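Taurine:2-oxoglutarate aminotransferase (Bifidobacterium kashiwanohense PV20-2, PDB 6JIX) probably transfers the amino group of taurine to 2-oxoglutarate, yielding glutamate, with pyridoxal 5'-phosphate as its cofactor. Local coordinates at residues E67-D70 against A71-Q75; C80-A83 against P84-S88; L98-V101 against A102-F106; V325-V328 against N329-E333. One frame throughout, in Å; residues are numbered along the deposited sequence.

All four contacts are local, each joining two adjoining segments, so none closes a long loop; they follow in series and neither nest nor cross. Contact 1 is a piece of helix 66-78. The chain then runs through contact 2, a turn at the subunit interface beside bound glutamate and leading into strand 86-87. Helix 89-102 ends in contact 3, from which the chain enters strand 107-113, an outermost strand of the seven-stranded sheet. Far along the sequence, contact 4 lies on helix 318-333, which meets contacts 1 and 3 in space: Ala326 meets Ala71 of contact 1, while Val328 and Leu332 meet Leu98 and Val101 of contact 3. Contacts 1 and 2, and Val99 of contact 3, also touch the second subunit.

Contact 1 of 4, residues E67-D70 against A71-Q75; sequences EIVD and AIKEQ
Lys73 folds back over Val69 and Asp70, one turn earlier in helix 66-78. Its CB sits 3.7 Å from Asp70 O, and its CG passes near Val69 O, the carbonyl that accepts the Lys73 N-H. The chain then bends sharply at chi3 (-91°), carrying CE 4.2 Å from Val69 CG1 and 4.0 Å from Asp70 OD1. NZ stops short of pairing with Asp70, lying 4.7 Å from Asp70 OD1, and forms a salt bridge instead with Asp77 of the second subunit. The Asp70 carboxylate may still add to the negative field around the amine.

The backbone is regular alpha helix, with i to i+4 bonds from Ala71 N, Ile72 N, Lys73 N and Glu74 N to the carbonyls of Glu67 through Asp70. Glu74 is bent at chi2, which lays its carboxylate back beside the Asp70 carbonyl. Ala71 faces helix 318-333 of the same chain at Ala326, whereas Val69 and Ile72 pack on Asp77 and Cys80 of the second subunit. On the buried flank the isoleucine branches slant past one another, Ile68 CG2 resting 3.9 Å from Ile72 CD1.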
loop_
_atom_site.group_PDB
_atom_site.type_symbol
_atom_site.label_atom_id
_atom_site.label_comp_id
_atom_site.label_asym_id
_atom_site.label_seq_id
_atom_site.Cartn_x
_atom_site.Cartn_y
_atom_site.Cartn_z
ATOM N N GLU A 67 4.069 -24.711 3.041
ATOM C CA GLU A 67 4.793 -24.063 4.131
ATOM C C GLU A 67 4.233 -22.675 4.428
ATOM O O GLU A 67 4.060 -22.311 5.598
ATOM C CB GLU A 67 6.283 -23.983 3.805
ATOM C CG GLU A 67 7.034 -25.275 4.024
ATOM C CD GLU A 67 6.809 -26.255 2.899
ATOM O OE1 GLU A 67 6.021 -25.919 1.977
ATOM O OE2 GLU A 67 7.412 -27.357 2.935
ATOM N N ILE A 68 3.938 -21.887 3.382
ATOM C CA ILE A 68 3.384 -20.546 3.586
ATOM C C ILE A 68 1.908 -20.631 3.939
ATOM O O ILE A 68 1.428 -19.920 4.830
ATOM C CB ILE A 68 3.604 -19.642 2.356
ATOM C CG1 ILE A 68 5.092 -19.507 2.016
ATOM C CG2 ILE A 68 3.025 -18.266 2.615
ATOM C CD1 ILE A 68 5.340 -19.149 0.564
ATOM N N VAL A 69 1.162 -21.480 3.227
ATOM C CA VAL A 69 -0.258 -21.640 3.513
ATOM C C VAL A 69 -0.461 -21.990 4.979
ATOM O O VAL A 69 -1.269 -21.374 5.679
ATOM C CB VAL A 69 -0.880 -22.704 2.592
ATOM C CG1 VAL A 69 -2.270 -23.079 3.101
ATOM C CG2 VAL A 69 -0.939 -22.210 1.146
ATOM N N ASP A 70 0.308 -22.955 5.475
ATOM C CA ASP A 70 0.134 -23.384 6.858
ATOM C C ASP A 70 0.507 -22.282 7.837
ATOM O O ASP A 70 -0.188 -22.080 8.838
ATOM C CB ASP A 70 0.959 -24.643 7.124
ATOM C CG ASP A 70 0.419 -25.855 6.399
ATOM O OD1 ASP A 70 -0.754 -25.833 5.973
ATOM O OD2 ASP A 70 1.176 -26.835 6.246
ATOM N N ALA A 71 1.609 -21.572 7.581
ATOM C CA ALA A 71 2.007 -20.487 8.471
ATOM C C ALA A 71 0.908 -19.442 8.559
ATOM O O ALA A 71 0.664 -18.862 9.630
ATOM C CB ALA A 71 3.319 -19.865 7.995
ATOM N N ILE A 72 0.228 -19.194 7.437
ATOM C CA ILE A 72 -0.852 -18.218 7.419
ATOM C C ILE A 72 -1.984 -18.675 8.334
ATOM O O ILE A 72 -2.471 -17.911 9.179
ATOM C CB ILE A 72 -1.323 -17.983 5.974
ATOM C CG1 ILE A 72 -0.212 -17.276 5.188
ATOM C CG2 ILE A 72 -2.563 -17.127 5.947
ATOM C CD1 ILE A 72 -0.516 -17.028 3.730
ATOM N N LYS A 73 -2.390 -19.946 8.208
ATOM C CA LYS A 73 -3.461 -20.477 9.044
ATOM C C LYS A 73 -3.071 -20.480 10.514
ATOM O O LYS A 73 -3.878 -20.114 11.376
ATOM C CB LYS A 73 -3.838 -21.876 8.583
ATOM C CG LYS A 73 -4.111 -21.964 7.099
ATOM C CD LYS A 73 -5.123 -23.034 6.773
ATOM C CE LYS A 73 -4.454 -24.360 6.488
ATOM N NZ LYS A 73 -5.472 -25.440 6.315
ATOM N N GLU A 74 -1.833 -20.857 10.826
ATOM C CA GLU A 74 -1.413 -20.851 12.224
ATOM C C GLU A 74 -1.432 -19.440 12.788
ATOM O O GLU A 74 -1.857 -19.221 13.928
ATOM C CB GLU A 74 -0.032 -21.485 12.369
ATOM C CG GLU A 74 -0.073 -23.030 12.439
ATOM C CD GLU A 74 1.123 -23.707 11.741
ATOM O OE1 GLU A 74 2.206 -23.080 11.618
ATOM O OE2 GLU A 74 0.979 -24.872 11.305
ATOM N N GLN A 75 -0.970 -18.463 12.008
ATOM C CA GLN A 75 -0.998 -17.093 12.499
ATOM C C GLN A 75 -2.435 -16.600 12.641
ATOM O O GLN A 75 -2.755 -15.871 13.589
ATOM C CB GLN A 75 -0.195 -16.180 11.574
ATOM C CG GLN A 75 0.140 -14.855 12.213
ATOM C CD GLN A 75 0.729 -15.038 13.600
ATOM O OE1 GLN A 75 1.592 -15.891 13.804
ATOM N NE2 GLN A 75 0.256 -14.251 14.563
#

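Contact 2 of 4, residues C80-A83 against P84-S88; sequences CFMA and PAYAS. With GLU (glutamic acid), chain E; GLU (glutamic acid), chain O.
Met82 and Tyr86 make the main apolar contact, a Met-aromatic pair. Met82 SD is 3.7 Å from Tyr86 CD2 and 4.7 Å from the ring centroid, lying oblique to the ring at 50° from its normal. The methionine leaves the main chain with CG anti to its backbone N (chi1 -175°) and then curls at chi2 and chi3, which brings the sulfur back alongside the tyrosine. Ala83 CB meets the same ring carbon, Tyr86 CD2, at 3.9 Å, and Phe81 CZ touches the proline ring obliquely, 4.1 Å from Pro84 CD. The Phe81 ring is also met by Tyr314, edge-to-face, and by His317.

Among the polar links, Tyr86 N donates to Ala83 O at 3.2 Å, closing a type I beta turn from Ala83 to Tyr86. The turn leads into strand 86-87, which pairs in parallel with a strand of the second subunit, so a sheet continues across the dimer interface. Pro84 O accepts from Gln21 NE2 of the second subunit. Met82 SD also takes a weak hydrogen bond from Ala83 N.

Ligand contacts gather on the turn. Tyr86 OH donates to atom O of the chain E glutamate at 2.6 Å, and that oxygen lies at the edge of the tyrosine ring, near its plane. Trp23 NE1 of the second subunit is hydrogen-bonded to bound glutamate here. The other end of the chain E glutamate is modelled implausibly close to Ala85 N, so its side-chain placement is doubtful. A second glutamate, chain O, has its O atom 3.6 Å from Pro84 CG.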
loop_
_atom_site.group_PDB
_atom_site.type_symbol
_atom_site.label_atom_id
_atom_site.label_comp_id
_atom_site.label_asym_id
_atom_site.label_seq_id
_atom_site.Cartn_x
_atom_site.Cartn_y
_atom_site.Cartn_z
ATOM N N CYS A 80 -4.321 -12.203 13.810
ATOM C CA CYS A 80 -4.185 -11.784 12.413
ATOM C C CYS A 80 -3.446 -10.452 12.290
ATOM O O CYS A 80 -2.685 -10.249 11.334
ATOM C CB CYS A 80 -5.558 -11.677 11.750
ATOM S SG CYS A 80 -6.356 -13.258 11.374
ATOM N N PHE A 81 -3.696 -9.519 13.217
ATOM C CA PHE A 81 -3.090 -8.194 13.197
ATOM C C PHE A 81 -2.900 -7.675 14.613
ATOM O O PHE A 81 -3.762 -7.866 15.475
ATOM C CB PHE A 81 -3.929 -7.180 12.410
ATOM C CG PHE A 81 -3.288 -5.818 12.318
ATOM C CD1 PHE A 81 -2.054 -5.655 11.697
ATOM C CD2 PHE A 81 -3.912 -4.702 12.865
ATOM C CE1 PHE A 81 -1.460 -4.404 11.609
ATOM C CE2 PHE A 81 -3.325 -3.448 12.791
ATOM C CZ PHE A 81 -2.093 -3.298 12.159
ATOM N N MET A 82 -1.754 -7.032 14.844
ATOM C CA MET A 82 -1.491 -6.239 16.036
ATOM C C MET A 82 -0.761 -4.982 15.588
ATOM O O MET A 82 0.001 -5.017 14.621
ATOM C CB MET A 82 -0.676 -7.019 17.067
ATOM C CG MET A 82 -0.468 -6.296 18.372
ATOM S SD MET A 82 -2.003 -5.744 19.113
ATOM C CE MET A 82 -2.996 -7.241 19.018
ATOM N N ALA A 83 -1.000 -3.873 16.287
ATOM C CA ALA A 83 -0.644 -2.554 15.771
ATOM C C ALA A 83 0.875 -2.326 15.683
ATOM O O ALA A 83 1.673 -3.041 16.299
ATOM C CB ALA A 83 -1.285 -1.470 16.636
ATOM N N PRO A 84 1.296 -1.332 14.890
ATOM C CA PRO A 84 2.731 -1.002 14.815
ATOM C C PRO A 84 3.403 -0.675 16.151
ATOM O O PRO A 84 4.607 -0.934 16.286
ATOM C CB PRO A 84 2.749 0.223 13.887
ATOM C CG PRO A 84 1.567 0.048 13.006
ATOM C CD PRO A 84 0.518 -0.670 13.825
ATOM N N ALA A 85 2.698 -0.079 17.129
ATOM C CA ALA A 85 3.392 0.265 18.378
ATOM C C ALA A 85 3.763 -0.945 19.226
ATOM O O ALA A 85 4.409 -0.763 20.268
ATOM C CB ALA A 85 2.574 1.233 19.230
ATOM N N TYR A 86 3.367 -2.155 18.840
ATOM C CA TYR A 86 3.656 -3.343 19.628
ATOM C C TYR A 86 4.592 -4.259 18.848
ATOM O O TYR A 86 4.549 -4.313 17.615
ATOM C CB TYR A 86 2.362 -4.092 20.011
ATOM C CG TYR A 86 1.319 -3.182 20.638
ATOM C CD1 TYR A 86 1.498 -2.655 21.926
ATOM C CD2 TYR A 86 0.165 -2.833 19.937
ATOM C CE1 TYR A 86 0.542 -1.801 22.499
ATOM C CE2 TYR A 86 -0.788 -1.981 20.495
ATOM C CZ TYR A 86 -0.601 -1.459 21.774
ATOM O OH TYR A 86 -1.553 -0.604 22.311
ATOM N N ALA A 87 5.476 -4.942 19.571
ATOM C CA ALA A 87 6.289 -5.984 18.961
ATOM C C ALA A 87 5.451 -7.243 18.802
ATOM O O ALA A 87 4.584 -7.521 19.619
ATOM C CB ALA A 87 7.529 -6.271 19.806
ATOM N N SER A 88 5.688 -7.986 17.729
ATOM C CA SER A 88 5.051 -9.279 17.547
ATOM C C SER A 88 6.095 -10.272 17.061
ATOM O O SER A 88 7.032 -9.905 16.343
ATOM C CB SER A 88 3.891 -9.197 16.559
ATOM O OG SER A 88 4.366 -8.964 15.247
HETATM N N GLU E . -2.325 3.581 19.398
HETATM C CA GLU E . -2.535 2.219 18.997
HETATM C C GLU E . -2.485 1.398 20.278
HETATM O O GLU E . -3.012 0.243 20.356
HETATM C CB GLU E . -1.492 1.810 17.963
HETATM C CG GLU E . -0.051 2.325 17.979
HETATM C CD GLU E . 0.677 1.493 16.886
HETATM O OE1 GLU E . 1.765 0.830 17.096
HETATM O OE2 GLU E . 0.136 1.459 15.741
HETATM O OXT GLU E . -1.918 1.936 21.269
HETATM N N GLU O . -0.464 4.859 14.167
HETATM C CA GLU O . 0.910 4.790 13.676
HETATM C C GLU O . 0.978 4.441 12.171
HETATM O O GLU O . 1.621 3.402 11.817
HETATM C CB GLU O . 1.739 3.759 14.469
HETATM C CG GLU O . 2.063 4.235 15.891
HETATM C CD GLU O . 3.489 3.953 16.384
HETATM O OE1 GLU O . 4.293 3.318 15.661
HETATM O OE2 GLU O . 3.868 4.362 17.519
HETATM O OXT GLU O . 0.425 5.195 11.300
#

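Contact 3 of 4, residues L98-V101 against A102-F106; sequences LVDV and ADPDF
Asp100 and Pro104 meet through flat carboxylate and puckered ring, their side chains crossing at about a right angle. One oxygen does the touching: Asp100 OD1 lies 3.7 Å from Pro104 CG and 3.8 Å from Pro104 CB. The other, Asp100 OD2, turns to a salt bridge with Lys96, one turn back along the helix, which probably steadies the carboxylate. The proline's CD edge rests on the backbone, 3.5 Å from Asp100 O. The second carboxylate, that of Asp103, is approached from above its plane by Asp105 N, which donates to Asp103 OD2 at 2.9 Å with the donor 38° out of the plane.

That last bond makes an Asx turn just beyond the C-terminal end of helix 89-102, where Asp103 is the first residue to leave helical angles, with positive phi. The final helical bonds run from Ala102 N to Leu98 O at 3.1 Å and from Asp103 N to Val99 O at 3.0 Å; Ala102 N also reaches Val99 O weakly. Beyond the turn, Phe106 N donates to Asp103 O, and the chain passes into strand 107-113, an outermost strand of the seven-stranded sheet at the heart of this fold type I aminotransferase. Leu98 packs on Val110 and Phe112 of that strand, Ala102 on Tyr107, and Val101 O accepts from Gln268 NE2.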
loop_
_atom_site.group_PDB
_atom_site.type_symbol
_atom_site.label_atom_id
_atom_site.label_comp_id
_atom_site.label_asym_id
_atom_site.label_seq_id
_atom_site.Cartn_x
_atom_site.Cartn_y
_atom_site.Cartn_z
ATOM N N LEU A 98 15.585 -10.945 7.579
ATOM C CA LEU A 98 15.842 -10.167 6.375
ATOM C C LEU A 98 17.186 -9.460 6.465
ATOM O O LEU A 98 17.995 -9.537 5.534
ATOM C CB LEU A 98 14.720 -9.163 6.152
ATOM C CG LEU A 98 13.406 -9.752 5.681
ATOM C CD1 LEU A 98 12.500 -8.621 5.251
ATOM C CD2 LEU A 98 13.670 -10.727 4.558
ATOM N N VAL A 99 17.447 -8.778 7.589
ATOM C CA VAL A 99 18.758 -8.164 7.807
ATOM C C VAL A 99 19.860 -9.205 7.652
ATOM O O VAL A 99 20.903 -8.945 7.040
ATOM C CB VAL A 99 18.817 -7.484 9.188
ATOM C CG1 VAL A 99 20.220 -6.946 9.456
ATOM C CG2 VAL A 99 17.785 -6.373 9.294
ATOM N N ASP A 100 19.629 -10.412 8.190
ATOM C CA ASP A 100 20.634 -11.473 8.169
ATOM C C ASP A 100 20.965 -11.925 6.743
ATOM O O ASP A 100 22.141 -12.019 6.385
ATOM C CB ASP A 100 20.152 -12.652 9.019
ATOM C CG ASP A 100 20.445 -12.469 10.507
ATOM O OD1 ASP A 100 21.149 -11.489 10.867
ATOM O OD2 ASP A 100 19.969 -13.318 11.311
ATOM N N VAL A 101 19.952 -12.210 5.909
ATOM C CA VAL A 101 20.243 -12.679 4.546
ATOM C C VAL A 101 20.802 -11.569 3.654
ATOM O O VAL A 101 21.424 -11.861 2.626
ATOM C CB VAL A 101 19.022 -13.306 3.846
ATOM C CG1 VAL A 101 18.462 -14.457 4.665
ATOM C CG2 VAL A 101 17.973 -12.267 3.557
ATOM N N ALA A 102 20.552 -10.303 3.995
ATOM C CA ALA A 102 21.055 -9.174 3.223
ATOM C C ALA A 102 22.522 -8.901 3.530
ATOM O O ALA A 102 23.369 -8.872 2.621
ATOM C CB ALA A 102 20.230 -7.923 3.514
ATOM N N ASP A 103 22.819 -8.607 4.817
ATOM C CA ASP A 103 24.178 -8.524 5.346
ATOM C C ASP A 103 24.183 -7.912 6.742
ATOM O O ASP A 103 24.019 -6.688 6.875
ATOM C CB ASP A 103 25.060 -7.695 4.415
ATOM C CG ASP A 103 26.488 -7.581 4.908
ATOM O OD1 ASP A 103 27.328 -7.082 4.124
ATOM O OD2 ASP A 103 26.772 -7.977 6.068
ATOM N N PRO A 104 24.410 -8.717 7.794
ATOM C CA PRO A 104 24.215 -8.220 9.166
ATOM C C PRO A 104 25.280 -7.246 9.600
ATOM O O PRO A 104 25.062 -6.508 10.574
ATOM C CB PRO A 104 24.301 -9.495 10.033
ATOM C CG PRO A 104 24.235 -10.623 9.111
ATOM C CD PRO A 104 24.757 -10.143 7.779
ATOM N N ASP A 105 26.407 -7.196 8.887
ATOM C CA ASP A 105 27.466 -6.252 9.222
ATOM C C ASP A 105 27.212 -4.892 8.614
ATOM O O ASP A 105 27.826 -3.916 9.047
ATOM C CB ASP A 105 28.842 -6.766 8.768
ATOM C CG ASP A 105 29.185 -8.130 9.363
ATOM O OD1 ASP A 105 28.798 -8.386 10.534
ATOM O OD2 ASP A 105 29.818 -8.949 8.651
ATOM N N PHE A 106 26.327 -4.810 7.623
ATOM C CA PHE A 106 25.983 -3.547 7.000
ATOM C C PHE A 106 24.581 -3.043 7.331
ATOM O O PHE A 106 24.410 -1.856 7.622
ATOM C CB PHE A 106 26.159 -3.672 5.489
ATOM C CG PHE A 106 26.094 -2.371 4.794
ATOM C CD1 PHE A 106 27.133 -1.467 4.911
ATOM C CD2 PHE A 106 24.975 -2.019 4.060
ATOM C CE1 PHE A 106 27.079 -0.236 4.276
ATOM C CE2 PHE A 106 24.919 -0.796 3.427
ATOM C CZ PHE A 106 25.976 0.096 3.536
#

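Contact 4 of 4, residues V325-V328 against N329-E333; sequences VAAV and NYYLE
Val325 and Asn329 lie side by side on helix 318-333, pointing the same way along one flank. The methyl Val325 CG1 is 3.7 Å from the amide nitrogen Asn329 ND2. That nitrogen is also close to Val325 O, but the angle there is too poor for a hydrogen bond; the carbonyl instead takes the backbone N-H of Asn329 at 3.0 Å. Three further alpha-helical i to i+4 bonds follow, from Tyr330, Tyr331 and Leu332 to Ala326, Ala327 and Val328.

Tyr331 is turned back along the helix, with CG anti to its own carbonyl carbon (chi1 -70°). The ring thereby comes back beside the preceding turn, CD2 3.4 Å from Ala327 O and 3.8 Å from Val328 CA, both oblique to its plane, while CE2 reaches Ala327 CB at 4.4 Å. Its hydroxyl is held elsewhere, by a hydrogen bond with the backbone O of Gly282, next in sequence to the cofactor-binding Lys281. Tyr330 takes the other direction, with CG anti to the backbone N (chi1 -167°), and its ring leads away from residues 325-328 to stack on His334 and touch Glu67 of helix 66-78. Val328 packs on Met97 of helix 89-102. Leu332 keeps an apolar contact with the valine, Val328 CG1 standing 4.3 Å from Leu332 CD1.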
loop_
_atom_site.group_PDB
_atom_site.type_symbol
_atom_site.label_atom_id
_atom_site.label_comp_id
_atom_site.label_asym_id
_atom_site.label_seq_id
_atom_site.Cartn_x
_atom_site.Cartn_y
_atom_site.Cartn_z
ATOM N N VAL A 325 8.037 -15.061 7.134
ATOM C CA VAL A 325 8.972 -15.942 7.822
ATOM C C VAL A 325 8.984 -17.316 7.149
ATOM O O VAL A 325 10.047 -17.913 6.925
ATOM C CB VAL A 325 8.608 -16.027 9.317
ATOM C CG1 VAL A 325 9.324 -17.184 9.984
ATOM C CG2 VAL A 325 8.944 -14.729 10.027
ATOM N N ALA A 326 7.803 -17.837 6.804
ATOM C CA ALA A 326 7.740 -19.153 6.182
ATOM C C ALA A 326 8.374 -19.141 4.796
ATOM O O ALA A 326 9.116 -20.065 4.431
ATOM C CB ALA A 326 6.291 -19.619 6.110
ATOM N N ALA A 327 8.093 -18.105 4.004
ATOM C CA ALA A 327 8.683 -18.019 2.671
ATOM C C ALA A 327 10.202 -17.942 2.745
ATOM O O ALA A 327 10.907 -18.704 2.079
ATOM C CB ALA A 327 8.131 -16.807 1.924
ATOM N N VAL A 328 10.732 -17.047 3.571
ATOM C CA VAL A 328 12.183 -16.887 3.585
ATOM C C VAL A 328 12.853 -18.167 4.069
ATOM O O VAL A 328 13.857 -18.606 3.494
ATOM C CB VAL A 328 12.590 -15.669 4.432
ATOM C CG1 VAL A 328 14.096 -15.625 4.598
ATOM C CG2 VAL A 328 12.042 -14.366 3.803
ATOM N N ASN A 329 12.287 -18.803 5.112
ATOM C CA ASN A 329 12.831 -20.067 5.613
ATOM C C ASN A 329 12.837 -21.132 4.524
ATOM O O ASN A 329 13.780 -21.919 4.425
ATOM C CB ASN A 329 12.032 -20.564 6.821
ATOM C CG ASN A 329 12.558 -20.018 8.148
ATOM O OD1 ASN A 329 13.735 -19.660 8.269
ATOM N ND2 ASN A 329 11.674 -19.941 9.151
ATOM N N TYR A 330 11.809 -21.152 3.677
ATOM C CA TYR A 330 11.804 -22.078 2.554
ATOM C C TYR A 330 12.944 -21.786 1.578
ATOM O O TYR A 330 13.671 -22.703 1.165
ATOM C CB TYR A 330 10.466 -22.025 1.828
ATOM C CG TYR A 330 10.309 -23.180 0.863
ATOM C CD1 TYR A 330 10.889 -23.149 -0.402
ATOM C CD2 TYR A 330 9.599 -24.312 1.231
ATOM C CE1 TYR A 330 10.738 -24.218 -1.275
ATOM C CE2 TYR A 330 9.439 -25.364 0.377
ATOM C CZ TYR A 330 10.008 -25.332 -0.871
ATOM O OH TYR A 330 9.828 -26.428 -1.703
ATOM N N TYR A 331 13.096 -20.521 1.164
ATOM C CA TYR A 331 14.163 -20.186 0.222
ATOM C C TYR A 331 15.472 -20.759 0.722
ATOM O O TYR A 331 16.220 -21.389 -0.034
ATOM C CB TYR A 331 14.308 -18.665 0.031
ATOM C CG TYR A 331 13.195 -17.968 -0.719
ATOM C CD1 TYR A 331 12.772 -18.421 -1.963
ATOM C CD2 TYR A 331 12.568 -16.842 -0.176
ATOM C CE1 TYR A 331 11.762 -17.782 -2.635
ATOM C CE2 TYR A 331 11.558 -16.198 -0.840
ATOM C CZ TYR A 331 11.156 -16.665 -2.068
ATOM O OH TYR A 331 10.139 -16.015 -2.743
ATOM N N LEU A 332 15.742 -20.565 2.014
ATOM C CA LEU A 332 17.013 -20.976 2.590
ATOM C C LEU A 332 17.081 -22.492 2.745
ATOM O O LEU A 332 17.984 -23.143 2.199
ATOM C CB LEU A 332 17.220 -20.273 3.932
ATOM C CG LEU A 332 17.287 -18.737 3.899
ATOM C CD1 LEU A 332 17.507 -18.138 5.292
ATOM C CD2 LEU A 332 18.369 -18.264 2.927
ATOM N N GLU A 333 16.113 -23.077 3.471
ATOM C CA GLU A 333 16.193 -24.496 3.809
ATOM C C GLU A 333 16.218 -25.378 2.567
ATOM O O GLU A 333 16.910 -26.404 2.557
ATOM C CB GLU A 333 15.026 -24.889 4.717
ATOM C CG GLU A 333 15.247 -24.519 6.178
ATOM C CD GLU A 333 13.952 -24.353 6.974
ATOM O OE1 GLU A 333 12.989 -25.134 6.769
ATOM O OE2 GLU A 333 13.905 -23.438 7.826
#